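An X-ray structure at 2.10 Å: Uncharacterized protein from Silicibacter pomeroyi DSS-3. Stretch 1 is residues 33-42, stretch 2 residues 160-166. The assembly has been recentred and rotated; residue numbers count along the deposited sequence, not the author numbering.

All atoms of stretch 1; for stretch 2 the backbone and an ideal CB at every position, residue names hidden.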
# COMPACT_ATOMS: atom_id res chain seq x y z
N VAL A 33 -4.60 2.91 0.85
CA VAL A 33 -4.91 1.55 0.44
C VAL A 33 -6.12 1.53 -0.51
O VAL A 33 -7.10 2.27 -0.29
CB VAL A 33 -5.24 0.67 1.69
CG1 VAL A 33 -5.56 -0.72 1.28
CG2 VAL A 33 -4.09 0.69 2.64
N ALA A 34 -6.03 0.72 -1.57
CA ALA A 34 -7.15 0.50 -2.52
C ALA A 34 -7.44 -0.97 -2.58
O ALA A 34 -6.53 -1.80 -2.54
CB ALA A 34 -6.84 1.03 -3.92
N VAL A 35 -8.73 -1.28 -2.60
CA VAL A 35 -9.21 -2.65 -2.78
C VAL A 35 -9.80 -2.73 -4.18
O VAL A 35 -10.76 -2.03 -4.50
CB VAL A 35 -10.24 -3.06 -1.71
CG1 VAL A 35 -10.71 -4.52 -1.91
CG2 VAL A 35 -9.65 -2.82 -0.29
N ILE A 36 -9.21 -3.58 -5.02
CA ILE A 36 -9.69 -3.73 -6.39
C ILE A 36 -10.02 -5.18 -6.70
O ILE A 36 -9.53 -6.06 -6.04
CB ILE A 36 -8.63 -3.26 -7.42
CG1 ILE A 36 -7.33 -4.06 -7.27
CG2 ILE A 36 -8.37 -1.76 -7.27
CD1 ILE A 36 -6.46 -4.08 -8.49
N GLU A 37 -10.84 -5.40 -7.71
CA GLU A 37 -11.11 -6.73 -8.23
C GLU A 37 -9.89 -7.20 -9.01
O GLU A 37 -9.29 -6.44 -9.76
CB GLU A 37 -12.35 -6.70 -9.14
CG GLU A 37 -12.70 -8.07 -9.77
CD GLU A 37 -13.89 -8.00 -10.74
OE1 GLU A 37 -15.03 -7.75 -10.27
OE2 GLU A 37 -13.68 -8.22 -11.97
N ASN A 38 -9.48 -8.45 -8.77
CA ASN A 38 -8.36 -9.05 -9.49
C ASN A 38 -8.95 -9.61 -10.78
O ASN A 38 -9.78 -10.52 -10.72
CB ASN A 38 -7.75 -10.14 -8.61
CG ASN A 38 -6.61 -10.87 -9.23
OD1 ASN A 38 -6.21 -10.62 -10.38
ND2 ASN A 38 -6.08 -11.86 -8.47
N PRO A 39 -8.56 -9.06 -11.95
CA PRO A 39 -9.13 -9.62 -13.19
C PRO A 39 -8.72 -11.08 -13.46
O PRO A 39 -9.37 -11.77 -14.23
CB PRO A 39 -8.57 -8.67 -14.28
CG PRO A 39 -7.28 -8.20 -13.71
CD PRO A 39 -7.62 -7.96 -12.24
N PHE A 40 -7.67 -11.56 -12.80
CA PHE A 40 -7.16 -12.89 -12.99
C PHE A 40 -7.54 -13.85 -11.86
O PHE A 40 -6.98 -14.91 -11.77
CB PHE A 40 -5.64 -12.84 -13.17
CG PHE A 40 -5.19 -11.85 -14.25
CD1 PHE A 40 -5.86 -11.77 -15.45
CD2 PHE A 40 -4.07 -11.05 -14.07
CE1 PHE A 40 -5.45 -10.90 -16.44
CE2 PHE A 40 -3.67 -10.16 -15.05
CZ PHE A 40 -4.36 -10.09 -16.23
N ALA A 41 -8.47 -13.45 -11.00
CA ALA A 41 -8.95 -14.31 -9.94
C ALA A 41 -9.60 -15.54 -10.57
O ALA A 41 -10.38 -15.42 -11.51
CB ALA A 41 -9.97 -13.57 -9.00
N GLY A 42 -9.27 -16.72 -10.05
CA GLY A 42 -9.79 -17.99 -10.57
C GLY A 42 -9.19 -18.46 -11.86
O GLY A 42 -9.62 -19.45 -12.43
N UNK A 160 -11.56 -13.08 -1.74
CA UNK A 160 -10.84 -14.06 -2.55
C UNK A 160 -10.52 -13.60 -3.98
O UNK A 160 -9.45 -13.93 -4.54
CB UNK A 160 -11.66 -15.35 -2.61
N UNK A 161 -11.41 -12.81 -4.58
CA UNK A 161 -11.20 -12.31 -5.94
C UNK A 161 -10.67 -10.88 -6.02
O UNK A 161 -10.82 -10.24 -7.04
CB UNK A 161 -12.52 -12.39 -6.71
N UNK A 162 -10.02 -10.41 -4.95
CA UNK A 162 -9.51 -9.05 -4.89
C UNK A 162 -8.01 -8.96 -4.65
O UNK A 162 -7.36 -9.96 -4.33
CB UNK A 162 -10.24 -8.28 -3.79
N UNK A 163 -7.50 -7.74 -4.80
CA UNK A 163 -6.13 -7.34 -4.38
C UNK A 163 -6.23 -6.04 -3.53
O UNK A 163 -6.99 -5.13 -3.87
CB UNK A 163 -5.23 -7.12 -5.60
N UNK A 164 -5.51 -6.02 -2.39
CA UNK A 164 -5.42 -4.86 -1.52
C UNK A 164 -4.01 -4.29 -1.73
O UNK A 164 -3.01 -4.96 -1.48
CB UNK A 164 -5.69 -5.22 -0.06
N UNK A 165 -3.94 -3.09 -2.28
CA UNK A 165 -2.66 -2.46 -2.62
C UNK A 165 -2.46 -1.23 -1.71
O UNK A 165 -3.37 -0.49 -1.51
CB UNK A 165 -2.62 -2.06 -4.10
N UNK A 166 -1.25 -1.02 -1.21
CA UNK A 166 -0.92 0.06 -0.31
C UNK A 166 0.35 0.81 -0.72
O UNK A 166 1.33 0.22 -1.20
CB UNK A 166 -0.76 -0.49 1.11

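The backbones settle the frame first. Residues 33-37 and 162-166 run as antiparallel strands, joined by paired hydrogen bonds of 2.9 Å: Ala34 N to the O of 165 and the N of 165 back to Ala34 O, then Ile36 N to the O of 163 and the N of 163 back to Ile36 O. The ladder bars proline at 163 and 165, whose N atoms donate; otherwise selection falls on the two sheet faces and on the loop end.

Position 160 has its CA-to-CB bond pointing sideways, with nothing of stretch 1 near the ideal CB. Stretch 1 sets no preference, and many residues would do. It is Ala160, which contributes its O to a water 2.9 Å away; that water also accepts from Asn38 ND2 at 2.9 Å.

At position 161 the backbone does the main work: Asn38 N donates to its O at 2.8 Å, extending the ladder past the strand. The phi/psi of -99/22 is not extended, and the ideal CB lies 3.6 Å from Ala41 CB, so the neighbour is small and apolar while Glu37 runs nearby. A short polar residue, Asn, Asp or Ser, would suit, as would Ala. The residue is Asn161, chi1 p, whose ND2 comes within 4.4 Å of Glu37 CG, a contact with the aliphatic part of that chain.

Position 162 points sideways, and its ideal CB sits a tight 3.2 Å from Ile36 O. Val35 CG1 is 4.2 Å from the same CB. An unbranched chain that can lie along this edge, apolar or with a long aliphatic stem, looks reasonable; stretch 1 offers no charge to choose between them. Glu162 is found, chi1 m, with OE1 3.2 Å from Val35 CG1. Its carboxylate is hydrogen-bonded outside the two stretches.

Position 163 pairs with Ile36, on the same face as Ala34. The ideal CB is 4.1 Å from Ile36 CG1 and 5.0 Å from Asn38 CB, a mostly apolar surface on an extended backbone. Ile, Val or Leu would all be sensible. Ile163, with chi1 m and chi2 t, covers it: its CB packs 4.1 Å from Ile36 CG1, and its CG1 reaches 3.8 Å from Asn38 CB.

Position 164 turns to the other face, where the ideal CB has Val35 CG2 at 4.6 Å and Val33 CG1 at 4.7 Å. Two valines invite an apolar side chain, branched or flexible. The answer is Met164, as selenomethionine: its CG lies 3.4 Å from Val33 CG1 and 4.2 Å from Val35 CG2, with chi1 and chi2 both t.

Position 165 shares the face of 163, but its partner is Ala34, which fills little space. A beta-branched residue fits the extended backbone, and a larger apolar one is conceivable. Val165, chi1 t, comes no nearer than 4.1 Å, from its CB to Ala34 O; its firm tie is the backbone pair.

Position 166 returns to the valine face. Its ideal CB is already 3.8 Å from Val33 CG2, so even a methyl makes contact; other small or apolar residues remain plausible. Ala166 stops there, its CB 3.8 Å from Val33 CG2.

Stretch 2, residues 160-166: ANEIMVA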
# COMPACT_ATOMS: atom_id res chain seq x y z
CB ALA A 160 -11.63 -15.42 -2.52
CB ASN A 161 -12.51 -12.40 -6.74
CG ASN A 161 -13.61 -11.39 -6.24
OD1 ASN A 161 -13.64 -10.97 -5.06
ND2 ASN A 161 -14.53 -11.03 -7.14
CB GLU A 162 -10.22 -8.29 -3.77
CG GLU A 162 -11.74 -8.19 -3.93
CD GLU A 162 -12.43 -7.37 -2.84
OE1 GLU A 162 -12.04 -7.46 -1.64
OE2 GLU A 162 -13.35 -6.62 -3.20
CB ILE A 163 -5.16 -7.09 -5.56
CG1 ILE A 163 -5.13 -8.27 -6.51
CG2 ILE A 163 -3.72 -6.85 -5.09
CD1 ILE A 163 -4.17 -8.10 -7.68
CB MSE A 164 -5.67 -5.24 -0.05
CG MSE A 164 -5.81 -4.08 0.87
SE MSE A 164 -6.21 -4.45 2.67
CE MSE A 164 -4.49 -5.25 3.27
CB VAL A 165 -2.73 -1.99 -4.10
CG1 VAL A 165 -1.38 -1.43 -4.55
CG2 VAL A 165 -3.24 -3.15 -5.00
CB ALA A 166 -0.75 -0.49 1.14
O HOH W 1 -7.52 -12.37 -6.00
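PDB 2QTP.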